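Long-range contact in probable amidase (Thermus thermophilus, PDB 2DC0), which is a probable amidase, built on the alpha/beta fold of the amidase family with a mixed central sheet packed between helices: residues Val233-Leu245 against Leu264-Leu278. Residues are numbered along the deposited sequence; the frame is centred on the assembly and turned at random.
Sequences VQNPVFGVPLDFL and LPALRAEVREVSLPL
Val237 to Val240 run beside Glu270 to Glu273 as parallel neighbours, the two strands of a right-handed beta-alpha-beta crossover whose helix is 251-263; strand 270-273 ends the large mixed sheet within the chain. The pairing illustrates how bumps and hollows differ on the two faces of a sheet edge. One face is apolar along Phe238, Val240 and Val271: Val240 CG2 meets Val271 CG1 at 3.8 Å, the Phe238 ring has Ala269 CB at its edge, and the side chains of Phe238 and Leu264 cross at about a right angle, Leu264 CD1 4.1 Å from Phe238 CD2. Helix 251-263 closes over Val240 with Phe257 and Leu261. This face ends in Glu273, whose CG lies 3.6 Å from Leu242 CD1. On the face of Val237, Glu270 and Arg272, Val237 CG1, placed anti to its own nitrogen (chi1 179°), rises under the guanidinium of Arg272, 3.5 Å from NE and offset toward the rim of that plane. Glu270 holds the same guanidinium side-on, OE2 on NE and OE1 on NH2, which limits its rotation above the valine. Gly239, with no side chain, is the hollow into which Val274 CG1 settles, 3.8 Å from its CA. Beyond the strands, Phe244 lies alongside Leu276, whose CD2 sits over one ring face, and helix 324-345 packs on Leu276 through Leu341 and Ala344. The short helix is tied down by Asp243: with CG set between its backbone N and carbonyl carbon (chi1 58°), the carboxylate is presented to 275-276, OD2 accepting from Ser275 OG at 2.8 Å, while OD1 offers its syn lone pair to Leu276 N, 3.0 Å away and nearly straight at 173°.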
ATOM      1  N   VAL A 233       2.778 -25.982  -8.878  1.00 24.44           N
ATOM      2  CA  VAL A 233       1.513 -25.418  -9.325  1.00 23.82           C
ATOM      3  C   VAL A 233       0.529 -26.538  -9.633  1.00 22.61           C
ATOM      4  O   VAL A 233       0.862 -27.475 -10.352  1.00 21.95           O
ATOM      5  CB  VAL A 233       1.698 -24.560 -10.593  1.00 22.87           C
ATOM      6  CG1 VAL A 233       0.343 -24.094 -11.099  1.00 21.95           C
ATOM      7  CG2 VAL A 233       2.588 -23.368 -10.292  1.00 24.18           C
ATOM      8  N   GLN A 234      -0.678 -26.424  -9.090  1.00 21.39           N
ATOM      9  CA  GLN A 234      -1.723 -27.415  -9.304  1.00 23.03           C
ATOM     10  C   GLN A 234      -3.085 -26.739  -9.304  1.00 21.42           C
ATOM     11  O   GLN A 234      -3.450 -26.074  -8.337  1.00 21.61           O
ATOM     12  CB  GLN A 234      -1.694 -28.479  -8.199  1.00 24.56           C
ATOM     13  CG  GLN A 234      -2.924 -29.384  -8.178  1.00 29.43           C
ATOM     14  CD  GLN A 234      -2.974 -30.299  -6.956  1.00 32.60           C
ATOM     15  OE1 GLN A 234      -2.727 -29.861  -5.831  1.00 34.13           O
ATOM     16  NE2 GLN A 234      -3.318 -31.567  -7.172  1.00 33.60           N
ATOM     17  N   ASN A 235      -3.831 -26.898 -10.391  1.00 21.62           N
ATOM     18  CA  ASN A 235      -5.162 -26.307 -10.480  1.00 21.09           C
ATOM     19  C   ASN A 235      -5.138 -24.812 -10.167  1.00 20.70           C
ATOM     20  O   ASN A 235      -5.866 -24.329  -9.303  1.00 17.67           O
ATOM     21  CB  ASN A 235      -6.104 -27.027  -9.518  1.00 22.85           C
ATOM     22  CG  ASN A 235      -6.325 -28.483  -9.902  1.00 25.42           C
ATOM     23  OD1 ASN A 235      -6.493 -29.353  -9.045  1.00 28.50           O
ATOM     24  ND2 ASN A 235      -6.334 -28.749 -11.199  1.00 23.63           N
ATOM     25  N   PRO A 236      -4.291 -24.055 -10.877  1.00 19.33           N
ATOM     26  CA  PRO A 236      -4.205 -22.613 -10.643  1.00 19.44           C
ATOM     27  C   PRO A 236      -5.539 -21.930 -10.931  1.00 18.75           C
ATOM     28  O   PRO A 236      -6.275 -22.338 -11.831  1.00 17.72           O
ATOM     29  CB  PRO A 236      -3.106 -22.174 -11.605  1.00 19.09           C
ATOM     30  CG  PRO A 236      -3.272 -23.134 -12.751  1.00 18.40           C
ATOM     31  CD  PRO A 236      -3.467 -24.449 -12.034  1.00 20.19           C
ATOM     32  N   VAL A 237      -5.855 -20.909 -10.145  1.00 18.67           N
ATOM     33  CA  VAL A 237      -7.090 -20.153 -10.324  1.00 18.05           C
ATOM     34  C   VAL A 237      -6.670 -18.743 -10.722  1.00 17.85           C
ATOM     35  O   VAL A 237      -6.011 -18.043  -9.955  1.00 16.95           O
ATOM     36  CB  VAL A 237      -7.913 -20.086  -9.016  1.00 20.26           C
ATOM     37  CG1 VAL A 237      -9.181 -19.273  -9.239  1.00 19.39           C
ATOM     38  CG2 VAL A 237      -8.269 -21.503  -8.550  1.00 19.55           C
ATOM     39  N   PHE A 238      -7.049 -18.336 -11.927  1.00 17.63           N
ATOM     40  CA  PHE A 238      -6.691 -17.020 -12.433  1.00 17.21           C
ATOM     41  C   PHE A 238      -7.884 -16.083 -12.459  1.00 17.29           C
ATOM     42  O   PHE A 238      -8.968 -16.456 -12.909  1.00 15.89           O
ATOM     43  CB  PHE A 238      -6.112 -17.147 -13.841  1.00 15.55           C
ATOM     44  CG  PHE A 238      -4.823 -17.918 -13.899  1.00 18.09           C
ATOM     45  CD1 PHE A 238      -3.641 -17.362 -13.409  1.00 18.44           C
ATOM     46  CD2 PHE A 238      -4.785 -19.194 -14.458  1.00 18.47           C
ATOM     47  CE1 PHE A 238      -2.438 -18.065 -13.481  1.00 18.85           C
ATOM     48  CE2 PHE A 238      -3.589 -19.907 -14.534  1.00 16.57           C
ATOM     49  CZ  PHE A 238      -2.411 -19.340 -14.045  1.00 18.25           C
ATOM     50  N   GLY A 239      -7.678 -14.864 -11.969  1.00 17.13           N
ATOM     51  CA  GLY A 239      -8.741 -13.876 -11.970  1.00 17.36           C
ATOM     52  C   GLY A 239      -8.557 -12.948 -13.158  1.00 19.16           C
ATOM     53  O   GLY A 239      -7.434 -12.537 -13.470  1.00 18.20           O
ATOM     54  N   VAL A 240      -9.655 -12.620 -13.829  1.00 18.28           N
ATOM     55  CA  VAL A 240      -9.606 -11.741 -14.991  1.00 18.88           C
ATOM     56  C   VAL A 240     -10.488 -10.523 -14.726  1.00 18.73           C
ATOM     57  O   VAL A 240     -11.701 -10.654 -14.552  1.00 17.93           O
ATOM     58  CB  VAL A 240     -10.099 -12.487 -16.260  1.00 21.13           C
ATOM     59  CG1 VAL A 240     -10.108 -11.555 -17.454  1.00 20.88           C
ATOM     60  CG2 VAL A 240      -9.193 -13.685 -16.533  1.00 20.68           C
ATOM     61  N   PRO A 241      -9.882  -9.323 -14.675  1.00 19.35           N
ATOM     62  CA  PRO A 241     -10.598  -8.070 -14.424  1.00 17.32           C
ATOM     63  C   PRO A 241     -11.252  -7.517 -15.680  1.00 18.09           C
ATOM     64  O   PRO A 241     -10.812  -6.507 -16.237  1.00 17.50           O
ATOM     65  CB  PRO A 241      -9.503  -7.166 -13.873  1.00 18.35           C
ATOM     66  CG  PRO A 241      -8.308  -7.593 -14.674  1.00 18.72           C
ATOM     67  CD  PRO A 241      -8.423  -9.104 -14.689  1.00 19.77           C
ATOM     68  N   LEU A 242     -12.318  -8.184 -16.114  1.00 18.00           N
ATOM     69  CA  LEU A 242     -13.035  -7.787 -17.319  1.00 18.01           C
ATOM     70  C   LEU A 242     -13.517  -6.338 -17.325  1.00 18.75           C
ATOM     71  O   LEU A 242     -13.396  -5.658 -18.344  1.00 19.68           O
ATOM     72  CB  LEU A 242     -14.208  -8.747 -17.556  1.00 17.38           C
ATOM     73  CG  LEU A 242     -13.778 -10.193 -17.856  1.00 16.29           C
ATOM     74  CD1 LEU A 242     -15.009 -11.064 -18.096  1.00 20.18           C
ATOM     75  CD2 LEU A 242     -12.873 -10.225 -19.082  1.00 17.40           C
ATOM     76  N   ASP A 243     -14.052  -5.856 -16.201  1.00 18.37           N
ATOM     77  CA  ASP A 243     -14.532  -4.480 -16.164  1.00 19.06           C
ATOM     78  C   ASP A 243     -13.386  -3.493 -16.411  1.00 20.09           C
ATOM     79  O   ASP A 243     -13.544  -2.516 -17.147  1.00 20.63           O
ATOM     80  CB  ASP A 243     -15.298  -4.174 -14.846  1.00 19.04           C
ATOM     81  CG  ASP A 243     -14.469  -4.396 -13.573  1.00 19.90           C
ATOM     82  OD1 ASP A 243     -13.346  -4.939 -13.630  1.00 20.76           O
ATOM     83  OD2 ASP A 243     -14.972  -4.025 -12.491  1.00 20.91           O
ATOM     84  N   PHE A 244     -12.222  -3.773 -15.832  1.00 19.07           N
ATOM     85  CA  PHE A 244     -11.050  -2.924 -16.022  1.00 19.32           C
ATOM     86  C   PHE A 244     -10.597  -2.942 -17.486  1.00 19.37           C
ATOM     87  O   PHE A 244     -10.177  -1.919 -18.035  1.00 20.07           O
ATOM     88  CB  PHE A 244      -9.897  -3.411 -15.141  1.00 17.83           C
ATOM     89  CG  PHE A 244      -8.626  -2.632 -15.320  1.00 19.47           C
ATOM     90  CD1 PHE A 244      -8.516  -1.334 -14.837  1.00 20.03           C
ATOM     91  CD2 PHE A 244      -7.544  -3.188 -15.998  1.00 21.55           C
ATOM     92  CE1 PHE A 244      -7.342  -0.598 -15.026  1.00 20.28           C
ATOM     93  CE2 PHE A 244      -6.365  -2.463 -16.196  1.00 20.32           C
ATOM     94  CZ  PHE A 244      -6.266  -1.169 -15.710  1.00 19.77           C
ATOM     95  N   LEU A 245     -10.686  -4.108 -18.118  1.00 19.04           N
ATOM     96  CA  LEU A 245     -10.252  -4.270 -19.513  1.00 19.98           C
ATOM     97  C   LEU A 245     -11.258  -3.807 -20.558  1.00 20.43           C
ATOM     98  O   LEU A 245     -10.909  -3.595 -21.720  1.00 19.65           O
ATOM     99  CB  LEU A 245      -9.908  -5.736 -19.780  1.00 18.64           C
ATOM    100  CG  LEU A 245      -8.709  -6.311 -19.019  1.00 18.51           C
ATOM    101  CD1 LEU A 245      -8.624  -7.812 -19.267  1.00 18.05           C
ATOM    102  CD2 LEU A 245      -7.431  -5.618 -19.470  1.00 16.00           C
ATOM    103  N   LEU A 264      -7.537 -22.401 -21.018  1.00 20.32           N
ATOM    104  CA  LEU A 264      -7.110 -22.677 -19.642  1.00 19.86           C
ATOM    105  C   LEU A 264      -7.834 -23.826 -18.944  1.00 19.59           C
ATOM    106  O   LEU A 264      -7.206 -24.623 -18.253  1.00 19.18           O
ATOM    107  CB  LEU A 264      -7.185 -21.399 -18.793  1.00 18.63           C
ATOM    108  CG  LEU A 264      -6.059 -20.397 -19.088  1.00 18.28           C
ATOM    109  CD1 LEU A 264      -6.237 -19.134 -18.246  1.00 17.67           C
ATOM    110  CD2 LEU A 264      -4.707 -21.051 -18.769  1.00 17.13           C
ATOM    111  N   PRO A 265      -9.164 -23.932 -19.117  1.00 20.47           N
ATOM    112  CA  PRO A 265      -9.891 -25.029 -18.465  1.00 21.72           C
ATOM    113  C   PRO A 265      -9.369 -26.392 -18.923  1.00 21.50           C
ATOM    114  O   PRO A 265      -9.192 -27.300 -18.114  1.00 22.27           O
ATOM    115  CB  PRO A 265     -11.343 -24.783 -18.890  1.00 22.78           C
ATOM    116  CG  PRO A 265     -11.393 -23.282 -19.012  1.00 21.82           C
ATOM    117  CD  PRO A 265     -10.103 -22.984 -19.744  1.00 21.45           C
ATOM    118  N   ALA A 266      -9.111 -26.531 -20.218  1.00 19.79           N
ATOM    119  CA  ALA A 266      -8.595 -27.794 -20.740  1.00 21.72           C
ATOM    120  C   ALA A 266      -7.182 -28.049 -20.217  1.00 21.48           C
ATOM    121  O   ALA A 266      -6.718 -29.190 -20.179  1.00 21.14           O
ATOM    122  CB  ALA A 266      -8.592 -27.775 -22.270  1.00 22.46           C
ATOM    123  N   LEU A 267      -6.501 -26.982 -19.808  1.00 21.94           N
ATOM    124  CA  LEU A 267      -5.144 -27.094 -19.279  1.00 23.52           C
ATOM    125  C   LEU A 267      -5.170 -27.365 -17.777  1.00 24.69           C
ATOM    126  O   LEU A 267      -4.142 -27.309 -17.108  1.00 25.19           O
ATOM    127  CB  LEU A 267      -4.356 -25.815 -19.571  1.00 22.52           C
ATOM    128  CG  LEU A 267      -4.005 -25.583 -21.045  1.00 24.21           C
ATOM    129  CD1 LEU A 267      -3.421 -24.190 -21.231  1.00 23.04           C
ATOM    130  CD2 LEU A 267      -3.011 -26.643 -21.506  1.00 22.98           C
ATOM    131  N   ARG A 268      -6.359 -27.655 -17.259  1.00 26.41           N
ATOM    132  CA  ARG A 268      -6.537 -27.959 -15.846  1.00 26.93           C
ATOM    133  C   ARG A 268      -6.310 -26.736 -14.954  1.00 26.43           C
ATOM    134  O   ARG A 268      -5.664 -26.819 -13.909  1.00 26.09           O
ATOM    135  CB  ARG A 268      -5.597 -29.097 -15.438  1.00 30.22           C
ATOM    136  CG  ARG A 268      -5.766 -30.367 -16.272  1.00 34.07           C
ATOM    137  CD  ARG A 268      -7.084 -31.065 -15.980  1.00 38.61           C
ATOM    138  NE  ARG A 268      -7.215 -32.322 -16.722  1.00 42.80           N
ATOM    139  CZ  ARG A 268      -7.510 -32.409 -18.017  1.00 42.87           C
ATOM    140  NH1 ARG A 268      -7.715 -31.310 -18.730  1.00 44.02           N
ATOM    141  NH2 ARG A 268      -7.593 -33.597 -18.600  1.00 43.43           N
ATOM    142  N   ALA A 269      -6.838 -25.598 -15.390  1.00 24.95           N
ATOM    143  CA  ALA A 269      -6.753 -24.351 -14.642  1.00 24.33           C
ATOM    144  C   ALA A 269      -8.169 -23.795 -14.572  1.00 23.63           C
ATOM    145  O   ALA A 269      -9.047 -24.247 -15.306  1.00 22.17           O
ATOM    146  CB  ALA A 269      -5.831 -23.358 -15.357  1.00 21.90           C
ATOM    147  N   GLU A 270      -8.398 -22.823 -13.696  1.00 24.38           N
ATOM    148  CA  GLU A 270      -9.723 -22.221 -13.579  1.00 23.47           C
ATOM    149  C   GLU A 270      -9.633 -20.726 -13.859  1.00 21.49           C
ATOM    150  O   GLU A 270      -8.633 -20.081 -13.537  1.00 17.67           O
ATOM    151  CB  GLU A 270     -10.301 -22.432 -12.180  1.00 27.70           C
ATOM    152  CG  GLU A 270     -11.820 -22.284 -12.139  1.00 34.78           C
ATOM    153  CD  GLU A 270     -12.354 -22.009 -10.745  1.00 37.67           C
ATOM    154  OE1 GLU A 270     -11.880 -22.651  -9.785  1.00 39.30           O
ATOM    155  OE2 GLU A 270     -13.258 -21.153 -10.613  1.00 40.52           O
ATOM    156  N   VAL A 271     -10.682 -20.184 -14.465  1.00 18.60           N
ATOM    157  CA  VAL A 271     -10.732 -18.768 -14.795  1.00 20.31           C
ATOM    158  C   VAL A 271     -11.949 -18.122 -14.143  1.00 21.79           C
ATOM    159  O   VAL A 271     -13.083 -18.537 -14.389  1.00 23.42           O
ATOM    160  CB  VAL A 271     -10.834 -18.557 -16.318  1.00 20.89           C
ATOM    161  CG1 VAL A 271     -10.871 -17.072 -16.637  1.00 20.25           C
ATOM    162  CG2 VAL A 271      -9.653 -19.230 -17.015  1.00 21.90           C
ATOM    163  N   ARG A 272     -11.714 -17.109 -13.315  1.00 20.34           N
ATOM    164  CA  ARG A 272     -12.806 -16.415 -12.646  1.00 21.49           C
ATOM    165  C   ARG A 272     -12.759 -14.926 -12.938  1.00 20.81           C
ATOM    166  O   ARG A 272     -11.695 -14.309 -12.899  1.00 19.34           O
ATOM    167  CB  ARG A 272     -12.731 -16.615 -11.127  1.00 22.10           C
ATOM    168  CG  ARG A 272     -12.832 -18.063 -10.659  1.00 27.59           C
ATOM    169  CD  ARG A 272     -12.737 -18.151  -9.131  1.00 30.71           C
ATOM    170  NE  ARG A 272     -12.650 -19.534  -8.663  1.00 35.99           N
ATOM    171  CZ  ARG A 272     -12.502 -19.893  -7.391  1.00 37.04           C
ATOM    172  NH1 ARG A 272     -12.426 -18.968  -6.442  1.00 37.94           N
ATOM    173  NH2 ARG A 272     -12.427 -21.180  -7.068  1.00 40.50           N
ATOM    174  N   GLU A 273     -13.915 -14.350 -13.243  1.00 17.88           N
ATOM    175  CA  GLU A 273     -13.976 -12.921 -13.491  1.00 18.37           C
ATOM    176  C   GLU A 273     -13.856 -12.239 -12.138  1.00 18.36           C
ATOM    177  O   GLU A 273     -14.396 -12.732 -11.149  1.00 18.20           O
ATOM    178  CB  GLU A 273     -15.313 -12.513 -14.114  1.00 19.10           C
ATOM    179  CG  GLU A 273     -15.335 -11.033 -14.484  1.00 19.65           C
ATOM    180  CD  GLU A 273     -16.707 -10.528 -14.876  1.00 23.19           C
ATOM    181  OE1 GLU A 273     -17.557 -11.339 -15.306  1.00 21.95           O
ATOM    182  OE2 GLU A 273     -16.926  -9.305 -14.771  1.00 22.15           O
ATOM    183  N   VAL A 274     -13.137 -11.121 -12.093  1.00 16.46           N
ATOM    184  CA  VAL A 274     -12.985 -10.353 -10.859  1.00 17.36           C
ATOM    185  C   VAL A 274     -13.236  -8.896 -11.216  1.00 16.39           C
ATOM    186  O   VAL A 274     -13.151  -8.519 -12.387  1.00 15.20           O
ATOM    187  CB  VAL A 274     -11.554 -10.462 -10.244  1.00 18.01           C
ATOM    188  CG1 VAL A 274     -11.246 -11.904  -9.864  1.00 16.91           C
ATOM    189  CG2 VAL A 274     -10.522  -9.921 -11.220  1.00 18.47           C
ATOM    190  N   SER A 275     -13.550  -8.080 -10.215  1.00 17.86           N
ATOM    191  CA  SER A 275     -13.802  -6.659 -10.445  1.00 18.86           C
ATOM    192  C   SER A 275     -12.611  -5.818  -9.993  1.00 18.47           C
ATOM    193  O   SER A 275     -12.123  -5.975  -8.874  1.00 18.35           O
ATOM    194  CB  SER A 275     -15.059  -6.210  -9.692  1.00 20.42           C
ATOM    195  OG  SER A 275     -15.245  -4.804  -9.812  1.00 21.55           O
ATOM    196  N   LEU A 276     -12.152  -4.940 -10.857  1.00 15.00           N
ATOM    197  CA  LEU A 276     -11.029  -4.045 -10.600  1.00 15.00           C
ATOM    198  C   LEU A 276     -11.239  -2.696 -11.279  1.00 15.00           C
ATOM    199  O   LEU A 276     -10.541  -2.377 -12.236  1.00 18.08           O
ATOM    200  CB  LEU A 276      -9.707  -4.802 -10.739  1.00 15.00           C
ATOM    201  CG  LEU A 276      -8.430  -3.979 -10.544  1.00 15.00           C
ATOM    202  CD1 LEU A 276      -7.749  -4.378  -9.245  1.00 15.00           C
ATOM    203  CD2 LEU A 276      -7.496  -4.183 -11.726  1.00 15.00           C
ATOM    204  N   PRO A 277     -12.250  -1.934 -10.833  1.00 19.41           N
ATOM    205  CA  PRO A 277     -12.600  -0.629 -11.409  1.00 20.41           C
ATOM    206  C   PRO A 277     -11.414   0.311 -11.589  1.00 18.30           C
ATOM    207  O   PRO A 277     -11.118   0.743 -12.700  1.00 20.20           O
ATOM    208  CB  PRO A 277     -13.616  -0.072 -10.412  1.00 21.26           C
ATOM    209  CG  PRO A 277     -14.260  -1.310  -9.860  1.00 22.55           C
ATOM    210  CD  PRO A 277     -13.069  -2.209  -9.638  1.00 20.37           C
ATOM    211  N   LEU A 278     -10.757   0.638 -10.484  1.00 18.99           N
ATOM    212  CA  LEU A 278      -9.604   1.530 -10.512  1.00 19.80           C
ATOM    213  C   LEU A 278      -9.916   2.798 -11.295  1.00 18.65           C
ATOM    214  O   LEU A 278      -9.101   3.262 -12.094  1.00 19.12           O
ATOM    215  CB  LEU A 278      -8.402   0.814 -11.144  1.00 18.62           C
ATOM    216  CG  LEU A 278      -7.924  -0.450 -10.416  1.00 19.81           C
ATOM    217  CD1 LEU A 278      -6.733  -1.060 -11.154  1.00 17.43           C
ATOM    218  CD2 LEU A 278      -7.537  -0.091  -8.987  1.00 18.82           C
TER
HETATM  219  O   HOH W   1      -3.528 -28.209 -12.853  1.00 30.77           O
HETATM  220  O   HOH W   2     -15.040  -7.495 -14.052  1.00 18.83           O